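Local coordinates for ubiquinone biosynthesis protein UbiJ (Escherichia coli, PDB 6H6P), which binds hydrophobic ubiquinone biosynthetic intermediates through its SCP2 domain and is required for the stability of the Ubi complex in aerobic coenzyme Q biosynthesis, at the interface of chains A and B and the interface of chains B and C. Sequence-based numbering; all coordinates share one arbitrary frame. Chains: chain A/B/C, Ubiquinone biosynthesis protein UbiJ.

Contact 1: the interface of chains A and B. Residues chain A 20, 23-25, 28; chain B 16-17, 20-21, 24.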
ATOM      1  N   ALA A  20      -5.372 -15.001  -4.922  1.00 60.07           N
ATOM      2  CA  ALA A  20      -5.871 -14.328  -3.714  1.00 59.87           C
ATOM      3  C   ALA A  20      -5.775 -15.230  -2.476  1.00 64.88           C
ATOM      4  O   ALA A  20      -5.480 -14.724  -1.394  1.00 66.46           O
ATOM      5  CB  ALA A  20      -7.305 -13.869  -3.920  1.00 61.99           C
ATOM      6  N   GLU A  23      -1.938 -15.570  -1.755  1.00 59.06           N
ATOM      7  CA  GLU A  23      -1.524 -14.290  -1.155  1.00 58.13           C
ATOM      8  C   GLU A  23      -1.947 -14.239   0.310  1.00 64.54           C
ATOM      9  O   GLU A  23      -1.126 -13.946   1.167  1.00 66.19           O
ATOM     10  CB  GLU A  23      -2.102 -13.120  -1.945  1.00 59.79           C
ATOM     11  CG  GLU A  23      -1.552 -11.752  -1.583  1.00 58.91           C
ATOM     12  CD  GLU A  23      -2.084 -10.654  -2.484  1.00 77.98           C
ATOM     13  OE1 GLU A  23      -1.415 -10.312  -3.483  1.00 66.65           O
ATOM     14  OE2 GLU A  23      -3.196 -10.154  -2.213  1.00 92.96           O
ATOM     15  N   SER A  24      -3.202 -14.595   0.596  1.00 62.95           N
ATOM     16  CA  SER A  24      -3.775 -14.720   1.935  1.00 64.01           C
ATOM     17  C   SER A  24      -2.942 -15.659   2.828  1.00 72.19           C
ATOM     18  O   SER A  24      -2.630 -15.287   3.951  1.00 74.05           O
ATOM     19  CB  SER A  24      -5.185 -15.279   1.837  1.00 66.37           C
ATOM     20  OG  SER A  24      -5.618 -15.709   3.114  1.00 77.00           O
ATOM     21  N   LEU A  25      -2.583 -16.867   2.310  1.00 68.99           N
ATOM     22  CA  LEU A  25      -1.838 -17.925   2.989  1.00 68.80           C
ATOM     23  C   LEU A  25      -0.424 -17.531   3.336  1.00 70.24           C
ATOM     24  O   LEU A  25       0.033 -17.782   4.454  1.00 71.94           O
ATOM     25  CB  LEU A  25      -1.830 -19.175   2.103  1.00 69.30           C
ATOM     26  CG  LEU A  25      -1.628 -20.496   2.833  1.00 75.99           C
ATOM     27  CD1 LEU A  25      -2.932 -21.237   2.949  1.00 77.51           C
ATOM     28  CD2 LEU A  25      -0.623 -21.350   2.123  1.00 77.55           C
ATOM     29  N   THR A  28      -0.481 -14.549   5.983  1.00 61.93           N
ATOM     30  CA  THR A  28      -0.970 -15.012   7.282  1.00 63.84           C
ATOM     31  C   THR A  28       0.112 -15.799   8.022  1.00 70.33           C
ATOM     32  O   THR A  28       0.270 -15.622   9.234  1.00 73.24           O
ATOM     33  CB  THR A  28      -2.304 -15.767   7.107  1.00 60.65           C
ATOM     34  OG1 THR A  28      -3.263 -14.825   6.639  1.00 62.05           O
ATOM     35  CG2 THR A  28      -2.836 -16.381   8.393  1.00 55.31           C
TER
ATOM     36  N   PRO B  16      -8.793 -16.092   9.653  1.00 71.22           N
ATOM     37  CA  PRO B  16      -7.742 -15.172   9.167  1.00 68.74           C
ATOM     38  C   PRO B  16      -7.396 -15.339   7.684  1.00 68.21           C
ATOM     39  O   PRO B  16      -7.048 -14.350   7.058  1.00 68.43           O
ATOM     40  CB  PRO B  16      -6.549 -15.495  10.063  1.00 71.48           C
ATOM     41  CG  PRO B  16      -7.160 -15.985  11.317  1.00 76.94           C
ATOM     42  CD  PRO B  16      -8.329 -16.808  10.866  1.00 72.97           C
ATOM     43  N   LEU B  17      -7.512 -16.570   7.130  1.00 62.03           N
ATOM     44  CA  LEU B  17      -7.241 -16.911   5.732  1.00 60.91           C
ATOM     45  C   LEU B  17      -8.387 -16.463   4.802  1.00 66.61           C
ATOM     46  O   LEU B  17      -8.143 -16.078   3.662  1.00 64.77           O
ATOM     47  CB  LEU B  17      -6.972 -18.417   5.590  1.00 61.41           C
ATOM     48  CG  LEU B  17      -5.657 -18.953   6.163  1.00 65.96           C
ATOM     49  CD1 LEU B  17      -5.707 -20.451   6.354  1.00 67.08           C
ATOM     50  CD2 LEU B  17      -4.507 -18.664   5.257  1.00 67.30           C
ATOM     51  N   ALA B  20      -8.336 -12.460   4.683  1.00 58.33           N
ATOM     52  CA  ALA B  20      -7.162 -12.073   3.908  1.00 56.57           C
ATOM     53  C   ALA B  20      -7.341 -12.321   2.408  1.00 60.62           C
ATOM     54  O   ALA B  20      -6.831 -11.530   1.599  1.00 61.13           O
ATOM     55  CB  ALA B  20      -5.935 -12.781   4.434  1.00 57.64           C
ATOM     56  N   GLY B  21      -8.052 -13.407   2.065  1.00 55.98           N
ATOM     57  CA  GLY B  21      -8.360 -13.792   0.690  1.00 56.33           C
ATOM     58  C   GLY B  21      -9.406 -12.894   0.063  1.00 59.55           C
ATOM     59  O   GLY B  21      -9.292 -12.552  -1.116  1.00 58.86           O
ATOM     60  N   SER B  24      -7.715  -9.400  -0.434  1.00 56.67           N
ATOM     61  CA  SER B  24      -6.919  -9.549  -1.644  1.00 59.02           C
ATOM     62  C   SER B  24      -7.783  -9.384  -2.921  1.00 68.71           C
ATOM     63  O   SER B  24      -7.415  -8.642  -3.837  1.00 71.67           O
ATOM     64  CB  SER B  24      -6.252 -10.912  -1.635  1.00 62.96           C
ATOM     65  OG  SER B  24      -5.655 -11.120  -2.900  1.00 75.89           O
TER
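Helix 14-30 of chain A lies against helix 14-30 of chain B, so the same element packs on its own copy, though without exact two-fold symmetry. Small residues form the crossing: A:Ala20 and A:Ser24 face B:Ala20, B:Gly21 and B:Ser24, and A:Ser24 CB rests 3.7 Å from B:Gly21 CA, where the partner has no side chain. The A:Ser24 hydroxyl, OG anti to its backbone N (chi1 166°), donates to the backbone carbonyl of B:Leu17, with OG 2.6 Å from O. The donor lies in the carbonyl plane, on a lone pair, at a C=O...OG angle of 116°. At one end, A:Glu23 has CG anti to the backbone N and an extended chain that brings its carboxylate to the hydroxyl of B:Ser24. B:Ser24 OG donates to A:Glu23 OE2 at 2.7 Å, arriving from above the carboxylate plane. An alanine in place of A:Glu23 would remove this acceptor and would probably weaken the hold on the B:Ser24 hydroxyl. At the other end the contact is apolar: the side chains of A:Leu25 and B:Leu17 cross obliquely, and the B:Leu17 methyl CD2 lies 3.8 Å from A:Leu25 CD1. Within chain A, A:Thr28 is turned so that its hydroxyl OG1 donates to the backbone O of A:Ser24, 2.8 Å away.

Contact 2: the interface of chains B and C. Residues chain B 44-45, 62, 64-67, 69; chain C 44-45, 62, 64-67, 69.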
ATOM      1  N   LEU B  44     -15.410   6.382   1.161  1.00 68.14           N
ATOM      2  CA  LEU B  44     -14.370   6.978   1.996  1.00 68.36           C
ATOM      3  C   LEU B  44     -14.758   7.191   3.468  1.00 74.31           C
ATOM      4  O   LEU B  44     -15.617   8.022   3.795  1.00 74.22           O
ATOM      5  CB  LEU B  44     -13.893   8.293   1.374  1.00 70.14           C
ATOM      6  CG  LEU B  44     -12.666   8.223   0.489  1.00 74.72           C
ATOM      7  CD1 LEU B  44     -12.397   9.559  -0.146  1.00 76.54           C
ATOM      8  CD2 LEU B  44     -11.460   7.846   1.283  1.00 80.66           C
ATOM      9  N   GLY B  45     -14.075   6.429   4.325  1.00 72.16           N
ATOM     10  CA  GLY B  45     -14.223   6.446   5.775  1.00 73.34           C
ATOM     11  C   GLY B  45     -15.404   5.642   6.278  1.00 79.38           C
ATOM     12  O   GLY B  45     -15.777   5.767   7.449  1.00 82.67           O
ATOM     13  N   VAL B  62     -13.504  -1.786   5.791  1.00 61.52           N
ATOM     14  CA  VAL B  62     -13.210  -0.363   6.049  1.00 60.26           C
ATOM     15  C   VAL B  62     -12.680   0.215   4.733  1.00 61.10           C
ATOM     16  O   VAL B  62     -11.704  -0.287   4.186  1.00 59.33           O
ATOM     17  CB  VAL B  62     -12.242  -0.160   7.240  1.00 63.93           C
ATOM     18  CG1 VAL B  62     -12.119   1.315   7.590  1.00 65.29           C
ATOM     19  CG2 VAL B  62     -12.700  -0.962   8.459  1.00 63.54           C
ATOM     20  N   SER B  64     -11.032   3.091   2.321  1.00 57.22           N
ATOM     21  CA  SER B  64     -10.073   4.188   2.221  1.00 57.89           C
ATOM     22  C   SER B  64      -9.997   4.648   0.756  1.00 64.34           C
ATOM     23  O   SER B  64     -10.804   4.205  -0.059  1.00 62.48           O
ATOM     24  CB  SER B  64      -8.699   3.759   2.734  1.00 60.00           C
ATOM     25  OG  SER B  64      -8.739   2.535   3.452  1.00 73.94           O
ATOM     26  N   GLU B  65      -9.068   5.565   0.426  1.00 65.06           N
ATOM     27  CA  GLU B  65      -8.894   6.092  -0.932  1.00 67.08           C
ATOM     28  C   GLU B  65      -8.178   5.061  -1.824  1.00 74.22           C
ATOM     29  O   GLU B  65      -8.555   4.876  -2.977  1.00 75.48           O
ATOM     30  CB  GLU B  65      -8.129   7.439  -0.895  1.00 69.84           C
ATOM     31  CG  GLU B  65      -7.735   8.017  -2.250  1.00 80.76           C
ATOM     32  CD  GLU B  65      -6.595   9.024  -2.309  1.00109.74           C
ATOM     33  OE1 GLU B  65      -6.625   9.882  -3.222  1.00109.25           O
ATOM     34  OE2 GLU B  65      -5.667   8.953  -1.467  1.00108.34           O
ATOM     35  N   ARG B  66      -7.155   4.399  -1.281  1.00 70.66           N
ATOM     36  CA  ARG B  66      -6.285   3.482  -2.008  1.00 70.52           C
ATOM     37  C   ARG B  66      -6.492   2.003  -1.700  1.00 71.27           C
ATOM     38  O   ARG B  66      -5.898   1.168  -2.387  1.00 71.94           O
ATOM     39  CB  ARG B  66      -4.797   3.869  -1.775  1.00 73.05           C
ATOM     40  CG  ARG B  66      -4.337   5.216  -2.337  1.00 84.16           C
ATOM     41  CD  ARG B  66      -3.407   5.983  -1.377  1.00 97.49           C
ATOM     42  NE  ARG B  66      -2.100   5.365  -1.157  1.00108.60           N
ATOM     43  CZ  ARG B  66      -1.274   5.690  -0.163  1.00129.11           C
ATOM     44  NH1 ARG B  66      -1.638   6.584   0.751  1.00111.02           N
ATOM     45  NH2 ARG B  66      -0.095   5.094  -0.052  1.00126.46           N
ATOM     46  N   GLN B  67      -7.302   1.668  -0.674  1.00 65.41           N
ATOM     47  CA  GLN B  67      -7.549   0.278  -0.274  1.00 63.20           C
ATOM     48  C   GLN B  67      -8.857   0.059   0.512  1.00 65.26           C
ATOM     49  O   GLN B  67      -9.493   1.014   0.946  1.00 64.75           O
ATOM     50  CB  GLN B  67      -6.337  -0.284   0.520  1.00 64.15           C
ATOM     51  CG  GLN B  67      -6.009   0.477   1.807  1.00 90.80           C
ATOM     52  CD  GLN B  67      -4.920  -0.190   2.622  1.00109.48           C
ATOM     53  OE1 GLN B  67      -3.981  -0.802   2.090  1.00103.10           O
ATOM     54  NE2 GLN B  67      -4.996  -0.066   3.953  1.00 95.97           N
ATOM     55  N   ASP B  69      -9.895  -2.489   3.830  1.00 54.54           N
ATOM     56  CA  ASP B  69      -9.367  -3.366   4.896  1.00 53.59           C
ATOM     57  C   ASP B  69     -10.478  -4.329   5.291  1.00 58.42           C
ATOM     58  O   ASP B  69     -11.611  -3.902   5.444  1.00 58.11           O
ATOM     59  CB  ASP B  69      -8.876  -2.593   6.138  1.00 55.01           C
ATOM     60  CG  ASP B  69      -7.811  -1.541   5.873  1.00 59.13           C
ATOM     61  OD1 ASP B  69      -6.792  -1.868   5.200  1.00 60.73           O
ATOM     62  OD2 ASP B  69      -7.968  -0.413   6.362  1.00 58.14           O
TER
ATOM     63  N   LEU C  44      -9.275   4.176  12.796  1.00 66.61           N
ATOM     64  CA  LEU C  44      -9.786   3.333  11.722  1.00 66.35           C
ATOM     65  C   LEU C  44     -11.233   3.706  11.380  1.00 73.52           C
ATOM     66  O   LEU C  44     -12.119   3.610  12.229  1.00 77.18           O
ATOM     67  CB  LEU C  44      -9.641   1.858  12.177  1.00 67.89           C
ATOM     68  CG  LEU C  44     -10.095   0.705  11.279  1.00 72.95           C
ATOM     69  CD1 LEU C  44      -9.331   0.646  10.011  1.00 71.36           C
ATOM     70  CD2 LEU C  44      -9.941  -0.602  11.988  1.00 76.65           C
ATOM     71  N   GLY C  45     -11.431   4.156  10.149  1.00 68.81           N
ATOM     72  CA  GLY C  45     -12.715   4.556   9.596  1.00 69.67           C
ATOM     73  C   GLY C  45     -13.033   6.026   9.776  1.00 74.02           C
ATOM     74  O   GLY C  45     -14.126   6.468   9.401  1.00 77.31           O
ATOM     75  N   VAL C  62      -7.890  10.492   5.814  1.00 57.03           N
ATOM     76  CA  VAL C  62      -8.737   9.300   5.961  1.00 58.01           C
ATOM     77  C   VAL C  62      -7.878   8.195   6.596  1.00 60.51           C
ATOM     78  O   VAL C  62      -6.835   7.849   6.046  1.00 59.62           O
ATOM     79  CB  VAL C  62      -9.395   8.868   4.620  1.00 62.53           C
ATOM     80  CG1 VAL C  62     -10.426   7.770   4.858  1.00 63.39           C
ATOM     81  CG2 VAL C  62     -10.032  10.071   3.916  1.00 62.97           C
ATOM     82  N   SER C  64      -7.105   4.384   7.898  1.00 63.50           N
ATOM     83  CA  SER C  64      -7.308   2.957   7.676  1.00 67.13           C
ATOM     84  C   SER C  64      -6.446   2.179   8.702  1.00 75.34           C
ATOM     85  O   SER C  64      -5.885   2.767   9.635  1.00 77.04           O
ATOM     86  CB  SER C  64      -6.934   2.586   6.239  1.00 73.43           C
ATOM     87  OG  SER C  64      -6.761   3.715   5.397  1.00 87.75           O
ATOM     88  N   GLU C  65      -6.382   0.866   8.558  1.00 73.46           N
ATOM     89  CA  GLU C  65      -5.643  -0.032   9.434  1.00 75.03           C
ATOM     90  C   GLU C  65      -4.135   0.052   9.164  1.00 79.65           C
ATOM     91  O   GLU C  65      -3.339   0.106  10.117  1.00 81.33           O
ATOM     92  CB  GLU C  65      -6.193  -1.472   9.231  1.00 79.55           C
ATOM     93  CG  GLU C  65      -5.454  -2.579   9.960  1.00 93.84           C
ATOM     94  CD  GLU C  65      -5.709  -3.983   9.447  1.00121.68           C
ATOM     95  OE1 GLU C  65      -5.786  -4.902  10.291  1.00134.86           O
ATOM     96  OE2 GLU C  65      -5.810  -4.173   8.212  1.00113.56           O
ATOM     97  N   ARG C  66      -3.758   0.088   7.864  1.00 74.72           N
ATOM     98  CA  ARG C  66      -2.382   0.068   7.393  1.00 74.51           C
ATOM     99  C   ARG C  66      -1.855   1.403   6.801  1.00 75.62           C
ATOM    100  O   ARG C  66      -0.661   1.507   6.500  1.00 75.86           O
ATOM    101  CB  ARG C  66      -2.229  -1.074   6.376  1.00 77.67           C
ATOM    102  CG  ARG C  66      -2.270  -2.479   7.013  1.00 93.86           C
ATOM    103  CD  ARG C  66      -2.746  -3.575   6.073  1.00111.06           C
ATOM    104  NE  ARG C  66      -1.877  -3.750   4.905  1.00129.17           N
ATOM    105  CZ  ARG C  66      -2.070  -4.659   3.951  1.00154.69           C
ATOM    106  NH1 ARG C  66      -3.098  -5.497   4.019  1.00147.51           N
ATOM    107  NH2 ARG C  66      -1.236  -4.737   2.924  1.00145.30           N
ATOM    108  N   GLN C  67      -2.724   2.409   6.628  1.00 68.65           N
ATOM    109  CA  GLN C  67      -2.334   3.704   6.037  1.00 65.43           C
ATOM    110  C   GLN C  67      -3.280   4.870   6.380  1.00 67.82           C
ATOM    111  O   GLN C  67      -4.360   4.644   6.927  1.00 68.54           O
ATOM    112  CB  GLN C  67      -2.147   3.596   4.505  1.00 65.66           C
ATOM    113  CG  GLN C  67      -3.392   3.165   3.756  1.00 87.61           C
ATOM    114  CD  GLN C  67      -3.220   3.203   2.255  1.00101.56           C
ATOM    115  OE1 GLN C  67      -2.141   2.948   1.717  1.00 88.24           O
ATOM    116  NE2 GLN C  67      -4.294   3.510   1.535  1.00100.27           N
ATOM    117  N   ASP C  69      -4.715   8.322   4.182  1.00 63.57           N
ATOM    118  CA  ASP C  69      -4.824   8.982   2.855  1.00 63.20           C
ATOM    119  C   ASP C  69      -5.019  10.486   3.054  1.00 64.89           C
ATOM    120  O   ASP C  69      -5.787  10.881   3.928  1.00 63.78           O
ATOM    121  CB  ASP C  69      -5.980   8.391   2.013  1.00 66.19           C
ATOM    122  CG  ASP C  69      -5.924   6.876   1.879  1.00 77.04           C
ATOM    123  OD1 ASP C  69      -4.853   6.341   1.492  1.00 77.47           O
ATOM    124  OD2 ASP C  69      -6.944   6.229   2.144  1.00 88.24           O
TER
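The turn 64-67, which joins strand 57-63 to strand 68-71 in the SCP2 domain, meets its own copy across a two-fold axis between chains B and C. Its principal polar link is made twice. The backbone N of B:Glu65 donates to the carboxylate OD2 of C:Asp69 at 2.8 Å, and C:Glu65 N donates to B:Asp69 OD2 at 3.0 Å. The second bond is nearly straight, 175° at the hydrogen, and the first somewhat less so; in both, the N-H meets the carboxylate from above its plane. B:Asp69 and C:Asp69 each have CG anti to the carbonyl carbon, beside the backbone N, which directs the carboxylate over the opposite turn.

Near the axis, B:Gln67 and C:Gln67 reach towards each other tip to tip. Each has CG in the crowded position between backbone N and carbonyl carbon (chi1 60°), and extended chains bring the amides into a stack, CD to CD 3.8 Å, with planes 19° apart. The guanidinium of B:Arg66 has the amide oxygen C:Gln67 OE1 over the centre of one face, while its NH1 forms a salt bridge to C:Asp69 OD1 at 3.3 Å, a weak one as a hydrogen bond. The two copies differ here: C:Arg66 is bent at chi3 and B:Arg66 at chi2 as well, and B:Asp69 OD1 remains 5.3 Å from C:Arg66 NE. The hydroxyl B:Ser64 OG donates to B:Gln67 O, and C:Ser64 OG to C:Gln67 O, tying each turn together.

Apolar flanks complete the patch: the methyl B:Leu44 CD2 sits 3.7 Å from C:Val62 CG1, and C:Leu44 CD1 approaches B:Val62 in the reciprocal contact. The patch thus joins two SCP2 domains by matched turns, a pairing that may or may not be used by the full-length protein.

The centres of contact 1 and contact 2 lie about 18 Å apart, and chain B takes part in both. They share no residue: contact 1 uses helix 14-30, whereas contact 2 uses the turn 64-67 with its adjoining strands and the loop residues 44-45. Chain B therefore bridges A and C through separate surfaces. Their symmetry also differs, contact 2 belonging to a two-fold interface and contact 1 to one that is not an exact two-fold. The deposited assembly holds four copies, and such pairings could link them. UbiJ is reported to self-associate, but these particular contacts may reflect crystal packing of the SCP2 fragment.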